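Local coordinates for putative nisin-resistance protein (Streptococcus agalactiae 515, PDB 4Y68) that probably confers nisin resistance as a membrane-attached lipoprotein peptidase of family S41 that recognises and cleaves the lantibiotic, at residues A173-N178 with T210-K214; D102-Y108 with P124-K128; R61-L66 with I78-A82. All coordinates share one frame; numbering follows the deposited sequence.

Contact 1: residues A173-N178 with T210-K214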
loop_
_atom_site.group_PDB
_atom_site.type_symbol
_atom_site.label_atom_id
_atom_site.label_comp_id
_atom_site.label_asym_id
_atom_site.label_seq_id
_atom_site.Cartn_x
_atom_site.Cartn_y
_atom_site.Cartn_z
ATOM N N ALA A 173 -6.615 -3.041 13.594
ATOM C CA ALA A 173 -6.269 -4.356 14.135
ATOM C C ALA A 173 -7.443 -4.990 14.851
ATOM O O ALA A 173 -7.696 -6.179 14.700
ATOM C CB ALA A 173 -5.070 -4.263 15.081
ATOM N N SER A 174 -8.169 -4.190 15.623
ATOM C CA SER A 174 -9.273 -4.710 16.423
ATOM C C SER A 174 -10.391 -5.334 15.584
ATOM O O SER A 174 -11.202 -6.113 16.113
ATOM C CB SER A 174 -9.853 -3.591 17.322
ATOM O OG SER A 174 -10.784 -2.773 16.617
ATOM N N ILE A 175 -10.463 -5.006 14.291
ATOM C CA ILE A 175 -11.500 -5.615 13.449
ATOM C C ILE A 175 -10.934 -6.542 12.373
ATOM O O ILE A 175 -11.643 -6.931 11.441
ATOM C CB ILE A 175 -12.413 -4.564 12.750
ATOM C CG1 ILE A 175 -11.596 -3.463 12.084
ATOM C CG2 ILE A 175 -13.417 -3.942 13.747
ATOM C CD1 ILE A 175 -12.444 -2.429 11.386
ATOM N N LEU A 176 -9.677 -6.929 12.518
ATOM C CA LEU A 176 -9.072 -7.875 11.574
ATOM C C LEU A 176 -8.617 -9.169 12.272
ATOM O O LEU A 176 -8.332 -9.185 13.458
ATOM C CB LEU A 176 -7.884 -7.229 10.846
ATOM C CG LEU A 176 -8.152 -6.225 9.710
ATOM C CD1 LEU A 176 -6.882 -5.440 9.389
ATOM C CD2 LEU A 176 -8.676 -6.905 8.477
ATOM N N PRO A 177 -8.529 -10.260 11.516
ATOM C CA PRO A 177 -8.124 -11.561 12.049
ATOM C C PRO A 177 -6.690 -11.525 12.530
ATOM O O PRO A 177 -5.887 -10.813 11.919
ATOM C CB PRO A 177 -8.254 -12.502 10.835
ATOM C CG PRO A 177 -9.115 -11.792 9.895
ATOM C CD PRO A 177 -8.866 -10.335 10.088
ATOM N N ASN A 178 -6.365 -12.268 13.586
ATOM C CA ASN A 178 -4.961 -12.518 13.910
ATOM C C ASN A 178 -4.483 -13.710 13.094
ATOM O O ASN A 178 -4.224 -14.777 13.627
ATOM C CB ASN A 178 -4.770 -12.776 15.402
ATOM C CG ASN A 178 -3.316 -12.909 15.784
ATOM O OD1 ASN A 178 -2.438 -12.314 15.165
ATOM N ND2 ASN A 178 -3.049 -13.703 16.802
ATOM N N THR A 210 -5.760 -6.973 21.479
ATOM C CA THR A 210 -6.918 -6.255 20.952
ATOM C C THR A 210 -7.288 -6.699 19.541
ATOM O O THR A 210 -8.382 -6.389 19.056
ATOM C CB THR A 210 -6.698 -4.734 20.956
ATOM O OG1 THR A 210 -5.628 -4.386 20.074
ATOM C CG2 THR A 210 -6.355 -4.247 22.361
ATOM N N ILE A 211 -6.397 -7.448 18.896
ATOM C CA ILE A 211 -6.649 -7.946 17.541
ATOM C C ILE A 211 -7.931 -8.740 17.442
ATOM O O ILE A 211 -8.131 -9.689 18.200
ATOM C CB ILE A 211 -5.522 -8.856 17.041
ATOM C CG1 ILE A 211 -4.195 -8.106 17.006
ATOM C CG2 ILE A 211 -5.895 -9.433 15.690
ATOM C CD1 ILE A 211 -2.969 -8.991 16.748
ATOM N N ASN A 212 -8.797 -8.352 16.507
ATOM C CA ASN A 212 -10.017 -9.104 16.192
ATOM C C ASN A 212 -11.042 -9.149 17.340
ATOM O O ASN A 212 -11.810 -10.101 17.464
ATOM C CB ASN A 212 -9.641 -10.525 15.781
ATOM C CG ASN A 212 -10.766 -11.250 15.092
ATOM O OD1 ASN A 212 -11.688 -10.634 14.544
ATOM N ND2 ASN A 212 -10.707 -12.579 15.128
ATOM N N THR A 213 -11.072 -8.111 18.169
ATOM C CA THR A 213 -12.004 -8.109 19.299
ATOM C C THR A 213 -13.320 -7.374 19.044
ATOM O O THR A 213 -14.207 -7.394 19.890
ATOM C CB THR A 213 -11.356 -7.521 20.554
ATOM O OG1 THR A 213 -10.870 -6.205 20.282
ATOM C CG2 THR A 213 -10.172 -8.410 21.004
ATOM N N LYS A 214 -13.477 -6.757 17.881
ATOM C CA LYS A 214 -14.776 -6.160 17.538
ATOM C C LYS A 214 -15.413 -6.870 16.369
ATOM O O LYS A 214 -14.793 -7.040 15.313
ATOM C CB LYS A 214 -14.647 -4.672 17.211
ATOM C CG LYS A 214 -14.124 -3.829 18.349
ATOM C CD LYS A 214 -15.092 -3.819 19.537
ATOM C CE LYS A 214 -16.482 -3.372 19.131
ATOM N NZ LYS A 214 -17.216 -2.762 20.300
HETATM O O HOH W 1 -11.942 -10.132 11.708
HETATM O O HOH W 2 -8.365 -13.868 15.006
#

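Contact 2: residues D102-Y108 with P124-K128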
loop_
_atom_site.group_PDB
_atom_site.type_symbol
_atom_site.label_atom_id
_atom_site.label_comp_id
_atom_site.label_asym_id
_atom_site.label_seq_id
_atom_site.Cartn_x
_atom_site.Cartn_y
_atom_site.Cartn_z
ATOM N N ASP A 102 5.603 14.140 -0.994
ATOM C CA ASP A 102 4.579 13.115 -0.824
ATOM C C ASP A 102 4.357 12.800 0.656
ATOM O O ASP A 102 3.225 12.563 1.086
ATOM C CB ASP A 102 4.944 11.841 -1.579
ATOM C CG ASP A 102 4.022 10.679 -1.239
ATOM O OD1 ASP A 102 2.814 10.751 -1.567
ATOM O OD2 ASP A 102 4.504 9.691 -0.645
ATOM N N THR A 103 5.429 12.807 1.440
ATOM C CA THR A 103 5.284 12.561 2.859
ATOM C C THR A 103 4.427 13.643 3.520
ATOM O O THR A 103 3.734 13.374 4.508
ATOM C CB THR A 103 6.638 12.505 3.570
ATOM O OG1 THR A 103 6.566 11.568 4.649
ATOM C CG2 THR A 103 7.008 13.874 4.127
ATOM N N LEU A 104 4.474 14.862 2.977
ATOM C CA LEU A 104 3.788 16.008 3.588
ATOM C C LEU A 104 2.309 16.067 3.226
ATOM O O LEU A 104 1.585 16.925 3.719
ATOM C CB LEU A 104 4.465 17.326 3.184
ATOM C CG LEU A 104 5.885 17.533 3.710
ATOM C CD1 LEU A 104 6.400 18.930 3.363
ATOM C CD2 LEU A 104 5.959 17.267 5.213
ATOM N N ASP A 105 1.876 15.159 2.358
ATOM C CA ASP A 105 0.472 15.044 1.969
ATOM C C ASP A 105 -0.302 14.113 2.897
ATOM O O ASP A 105 -1.488 13.853 2.687
ATOM C CB ASP A 105 0.359 14.530 0.532
ATOM C CG ASP A 105 -0.334 15.510 -0.380
ATOM O OD1 ASP A 105 -1.254 15.078 -1.113
ATOM O OD2 ASP A 105 0.043 16.707 -0.367
ATOM N N SER A 106 0.377 13.594 3.915
ATOM C CA SER A 106 -0.233 12.602 4.803
ATOM C C SER A 106 -1.369 13.167 5.660
ATOM O O SER A 106 -1.314 14.308 6.116
ATOM C CB SER A 106 0.841 11.985 5.689
ATOM O OG SER A 106 1.825 11.358 4.885
ATOM N N ARG A 107 -2.403 12.367 5.888
ATOM C CA ARG A 107 -3.537 12.852 6.667
ATOM C C ARG A 107 -3.878 11.877 7.771
ATOM O O ARG A 107 -3.456 10.727 7.727
ATOM C CB ARG A 107 -4.744 13.087 5.767
ATOM C CG ARG A 107 -4.525 12.634 4.336
ATOM C CD ARG A 107 -4.491 13.811 3.393
ATOM N NE ARG A 107 -4.056 13.432 2.043
ATOM C CZ ARG A 107 -4.882 13.262 1.012
ATOM N NH1 ARG A 107 -6.191 13.423 1.179
ATOM N NH2 ARG A 107 -4.401 12.934 -0.187
ATOM N N TYR A 108 -4.626 12.335 8.776
ATOM C CA TYR A 108 -5.089 11.421 9.817
ATOM C C TYR A 108 -6.565 11.024 9.652
ATOM O O TYR A 108 -7.363 11.758 9.062
ATOM C CB TYR A 108 -4.830 12.033 11.194
ATOM C CG TYR A 108 -3.349 12.182 11.453
ATOM C CD1 TYR A 108 -2.508 11.068 11.492
ATOM C CD2 TYR A 108 -2.778 13.440 11.626
ATOM C CE1 TYR A 108 -1.130 11.206 11.708
ATOM C CE2 TYR A 108 -1.417 13.591 11.846
ATOM C CZ TYR A 108 -0.594 12.477 11.885
ATOM O OH TYR A 108 0.760 12.657 12.094
ATOM N N PRO A 124 -7.470 7.799 5.430
ATOM C CA PRO A 124 -6.767 8.455 4.320
ATOM C C PRO A 124 -5.346 7.968 4.084
ATOM O O PRO A 124 -4.776 7.282 4.936
ATOM C CB PRO A 124 -6.726 9.916 4.769
ATOM C CG PRO A 124 -6.516 9.789 6.245
ATOM C CD PRO A 124 -7.342 8.576 6.674
ATOM N N SER A 125 -4.789 8.358 2.942
ATOM C CA SER A 125 -3.359 8.191 2.642
ATOM C C SER A 125 -2.447 8.727 3.728
ATOM O O SER A 125 -2.628 9.839 4.201
ATOM C CB SER A 125 -2.984 8.909 1.341
ATOM O OG SER A 125 -3.981 8.765 0.345
ATOM N N ILE A 126 -1.448 7.940 4.097
ATOM C CA ILE A 126 -0.339 8.412 4.914
ATOM C C ILE A 126 0.919 7.683 4.477
ATOM O O ILE A 126 0.925 6.451 4.374
ATOM C CB ILE A 126 -0.554 8.168 6.410
ATOM C CG1 ILE A 126 0.738 8.467 7.178
ATOM C CG2 ILE A 126 -1.013 6.733 6.664
ATOM C CD1 ILE A 126 0.570 8.418 8.693
ATOM N N SER A 127 1.975 8.451 4.234
ATOM C CA SER A 127 3.230 7.920 3.726
ATOM C C SER A 127 4.346 8.051 4.732
ATOM O O SER A 127 5.481 7.640 4.460
ATOM C CB SER A 127 3.630 8.638 2.445
ATOM O OG SER A 127 3.262 7.834 1.339
ATOM N N LYS A 128 4.030 8.650 5.880
ATOM C CA LYS A 128 5.041 8.927 6.877
ATOM C C LYS A 128 5.594 7.640 7.431
ATOM O O LYS A 128 4.909 6.615 7.438
ATOM C CB LYS A 128 4.478 9.811 7.979
ATOM C CG LYS A 128 4.639 11.301 7.644
ATOM C CD LYS A 128 3.768 12.170 8.523
ATOM C CE LYS A 128 3.896 13.657 8.176
ATOM N NZ LYS A 128 2.888 14.463 8.931
#

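Contact 3: residues R61-L66 with I78-A82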
loop_
_atom_site.group_PDB
_atom_site.type_symbol
_atom_site.label_atom_id
_atom_site.label_comp_id
_atom_site.label_asym_id
_atom_site.label_seq_id
_atom_site.Cartn_x
_atom_site.Cartn_y
_atom_site.Cartn_z
ATOM N N ARG A 61 20.002 -0.640 -23.948
ATOM C CA ARG A 61 19.824 0.727 -24.422
ATOM C C ARG A 61 20.016 1.722 -23.280
ATOM O O ARG A 61 20.532 2.831 -23.465
ATOM C CB ARG A 61 18.445 0.915 -25.047
ATOM C CG ARG A 61 18.216 2.348 -25.506
ATOM C CD ARG A 61 17.006 2.483 -26.436
ATOM N NE ARG A 61 15.761 2.089 -25.788
ATOM C CZ ARG A 61 15.061 1.008 -26.108
ATOM N NH1 ARG A 61 15.468 0.213 -27.085
ATOM N NH2 ARG A 61 13.944 0.730 -25.457
ATOM N N SER A 62 19.591 1.315 -22.089
ATOM C CA SER A 62 19.699 2.174 -20.927
ATOM C C SER A 62 21.166 2.336 -20.489
ATOM O O SER A 62 21.632 3.436 -20.207
ATOM C CB SER A 62 18.842 1.593 -19.806
ATOM O OG SER A 62 18.968 2.370 -18.644
ATOM N N GLU A 63 21.895 1.226 -20.454
ATOM C CA GLU A 63 23.329 1.250 -20.147
ATOM C C GLU A 63 24.138 2.110 -21.131
ATOM O O GLU A 63 25.082 2.795 -20.740
ATOM C CB GLU A 63 23.879 -0.175 -20.121
ATOM C CG GLU A 63 23.348 -0.974 -18.961
ATOM C CD GLU A 63 23.594 -2.442 -19.108
ATOM O OE1 GLU A 63 23.981 -2.855 -20.214
ATOM O OE2 GLU A 63 23.397 -3.191 -18.123
ATOM N N LYS A 64 23.753 2.093 -22.401
ATOM C CA LYS A 64 24.456 2.895 -23.407
ATOM C C LYS A 64 24.302 4.381 -23.096
ATOM O O LYS A 64 25.287 5.117 -23.072
ATOM C CB LYS A 64 23.957 2.575 -24.822
ATOM C CG LYS A 64 24.621 3.413 -25.922
ATOM C CD LYS A 64 24.464 2.785 -27.302
ATOM C CE LYS A 64 23.743 3.712 -28.289
ATOM N NZ LYS A 64 23.743 3.177 -29.693
ATOM N N LYS A 65 23.078 4.822 -22.816
ATOM C CA LYS A 65 22.876 6.211 -22.411
ATOM C C LYS A 65 23.616 6.537 -21.098
ATOM O O LYS A 65 24.152 7.633 -20.945
ATOM C CB LYS A 65 21.375 6.515 -22.266
ATOM C CG LYS A 65 20.551 6.211 -23.522
ATOM C CD LYS A 65 19.174 6.880 -23.445
ATOM C CE LYS A 65 18.374 6.693 -24.740
ATOM N NZ LYS A 65 17.745 5.335 -24.879
ATOM N N LEU A 66 23.639 5.599 -20.147
ATOM C CA LEU A 66 24.228 5.896 -18.842
ATOM C C LEU A 66 25.727 6.214 -18.948
ATOM O O LEU A 66 26.262 6.919 -18.107
ATOM C CB LEU A 66 24.005 4.734 -17.858
ATOM C CG LEU A 66 22.616 4.562 -17.235
ATOM C CD1 LEU A 66 22.603 3.363 -16.285
ATOM C CD2 LEU A 66 22.196 5.808 -16.501
ATOM N N ILE A 78 17.162 8.396 -17.426
ATOM C CA ILE A 78 17.606 7.359 -18.353
ATOM C C ILE A 78 17.081 5.950 -18.009
ATOM O O ILE A 78 16.758 5.187 -18.912
ATOM C CB ILE A 78 19.152 7.334 -18.438
ATOM C CG1 ILE A 78 19.644 8.519 -19.274
ATOM C CG2 ILE A 78 19.641 6.038 -19.060
ATOM C CD1 ILE A 78 21.106 8.857 -19.069
ATOM N N VAL A 79 16.972 5.589 -16.730
ATOM C CA VAL A 79 16.523 4.215 -16.408
ATOM C C VAL A 79 15.005 4.073 -16.227
ATOM O O VAL A 79 14.506 2.996 -15.904
ATOM C CB VAL A 79 17.213 3.689 -15.131
ATOM C CG1 VAL A 79 18.744 3.731 -15.289
ATOM C CG2 VAL A 79 16.771 4.494 -13.915
ATOM N N GLN A 80 14.281 5.173 -16.403
ATOM C CA GLN A 80 12.837 5.197 -16.230
ATOM C C GLN A 80 12.111 4.130 -17.059
ATOM O O GLN A 80 11.201 3.449 -16.549
ATOM C CB GLN A 80 12.319 6.585 -16.581
ATOM C CG GLN A 80 10.836 6.830 -16.338
ATOM C CD GLN A 80 10.481 8.327 -16.483
ATOM O OE1 GLN A 80 11.236 9.101 -17.086
ATOM N NE2 GLN A 80 9.347 8.736 -15.909
ATOM N N GLU A 81 12.498 3.979 -18.328
ATOM C CA GLU A 81 11.849 2.986 -19.197
ATOM C C GLU A 81 12.090 1.585 -18.634
ATOM O O GLU A 81 11.195 0.749 -18.595
ATOM C CB GLU A 81 12.361 3.090 -20.647
ATOM C CG GLU A 81 11.755 2.053 -21.589
ATOM C CD GLU A 81 12.419 1.974 -22.979
ATOM O OE1 GLU A 81 13.612 2.332 -23.152
ATOM O OE2 GLU A 81 11.719 1.524 -23.909
ATOM N N ALA A 82 13.311 1.350 -18.181
ATOM C CA ALA A 82 13.705 0.067 -17.622
ATOM C C ALA A 82 12.921 -0.239 -16.348
ATOM O O ALA A 82 12.477 -1.355 -16.144
ATOM C CB ALA A 82 15.215 0.059 -17.341
HETATM O O HOH W 3 15.800 2.803 -19.372
#

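Contact 1: residues A173-N178 with T210-K214
A type II beta turn, Thr210 to Thr213, is pressed against the 3-10 segment Ala173-Ser174 and the loop after it, within the S41 peptidase region of the chain. Two backbone bonds fasten the turn and the residue after it: Asn212 N reaches Ala173 O at 3.0 Å, and Lys214 N reaches Ser174 O, also at 3.0 Å and fairly straight, with 166° at the hydrogen. Ala173 O accepts two N-H groups, Asn212 N and Leu176 N, which come to it from opposite faces of its carbonyl plane. Asn212 occupies the third turn position with a left-handed backbone (phi 65°), and its CB lies 3.0 Å from Leu176 O. Its amide group spans the loop through two waters: one donates to Asn212 OD1 and Ile175 O, while the other accepts from Asn212 ND2, 2.7 Å away, and from Asn178 N. Ile211 puts CG2 anti to the backbone N, which carries this methyl to within 3.5 Å of Asn178 CB; its CD1 lies beside Asn178 OD1. Further along, Ile175 CG2 rests 3.7 Å from Lys214 CB. The Ser174 side chain lies by Thr213 and Lys214 and also touches Leu145 and Met146 of helix 131-147. Backbone N-H groups and waters make the bonds across, no charged pair spans the segments, and the fit probably rests on the turn's shape, with the lysine contributing its aliphatic root.

Contact 2: residues D102-Y108 with P124-K128
Ser106 and Ser127 meet through the Ser106 hydroxyl, which both accepts and donates. Its OG sits anti to the carbonyl carbon (chi1 -60°), which lets it accept from Ser127 N at 3.0 Å in an almost linear bond (176°) while donating to Thr103 O, 2.8 Å away and above that carbonyl's plane. The hydroxyl ties the type I turn Thr103-Ser106 to the facing loop. Ser127 answers with its own side chain: OG donates to Asp102 OD2 at 3.0 Å, on the syn side of the carboxylate and somewhat out of its plane. Beside the Ser127 bond, on the side toward Arg107, Ser106 CB packs on Ile126 CG1. The Lys128 chain, extended beyond CG, crosses the Thr103 side chain at about a right angle and brings CG 3.6 Å from Thr103 OG1. Arg107 N bonds to Ser125 O at 3.0 Å. The Arg107 and Pro124 side chains slide past each other in opposite directions, Arg107 CG coming 3.5 Å from Pro124 CB. A nearly eclipsed chi1 (6°) and a bend at chi2 turn the guanidinium back along its own segment; Asp105 O lies in its plane and takes the NE hydrogen at 2.7 Å. Ser125 OG hangs over one guanidinium face and bonds to Thr161 N. The pairing leads into the hairpin of strands 110-113 and 118-122; Tyr108 and Ile126 touch helix 131-147, and Ile126 also leans on helix 165-171.

Contact 3: residues R61-L66 with I78-A82
The Arg61 guanidinium meets the Glu81 carboxylate at its edge, with no stacking between the two flat groups; their planes are 37° apart. NH2 does most of the work. It donates to Glu81 OE1 at 2.8 Å with 161° at the hydrogen, on the syn side of the carboxylate, and more weakly to Glu81 OE2, so one nitrogen straddles both oxygens of the salt bridge. Arg61 NE adds a long, weak bond to OE1. At the guanidinium edge, near its plane, lies the Lys65 ammonium as well, and that second positive charge, 5.4 Å from NZ to Glu81 OE1, would probably favour the ionised carboxylate. Both partners leave their helices with CG anti to the backbone N; the glutamate chain then runs on extended, whereas the arginine bends at chi3. They link the two helices at the exposed side of an antiparallel helical hairpin, helix 55-66 followed by helix 72-87, whose local axes approach to 9.0 Å at 171°. Inside the hairpin, Ile78 is the main apolar piece. Its CG2 touches Ser62 O and Lys65 CB and reaches Leu66 CD2 at 3.6 Å, crossing that leucine obliquely. Val79 CG1 lies 4.0 Å from Leu66 CD1 and closer to Ser62 OG, at 3.6 Å. Helix 72-87 is kinked here, and a water enters the break, donating to Ile78 O at 2.6 Å and accepting from Ala82 N; its link to Ser62 OG is weak. Leu40 of helix 32-46 touches both Ser62 and Ala82.

The contacts follow the chain in the order 3, 2, 1. Contact 3 belongs to the N-terminal helices and lies across the chain's centre from contact 1, centres about 47 Å apart. Contact 2 joins the end of helix 96-103 and its following turn to the loop after strand 118-122; contact 1 joins loops before strands 180-185 and 218-222, one in each sheet. They share helix 131-147 as a neighbour, nearest atoms about 13 Å apart. Contact 2 lies at the surface; 1 and 3 are partly buried. Their chemistry differs with the elements joined: backbone bonds and bridging waters in contact 1, serine hydroxyls and a backbone bond in contact 2, a salt bridge beside apolar helix packing in contact 3.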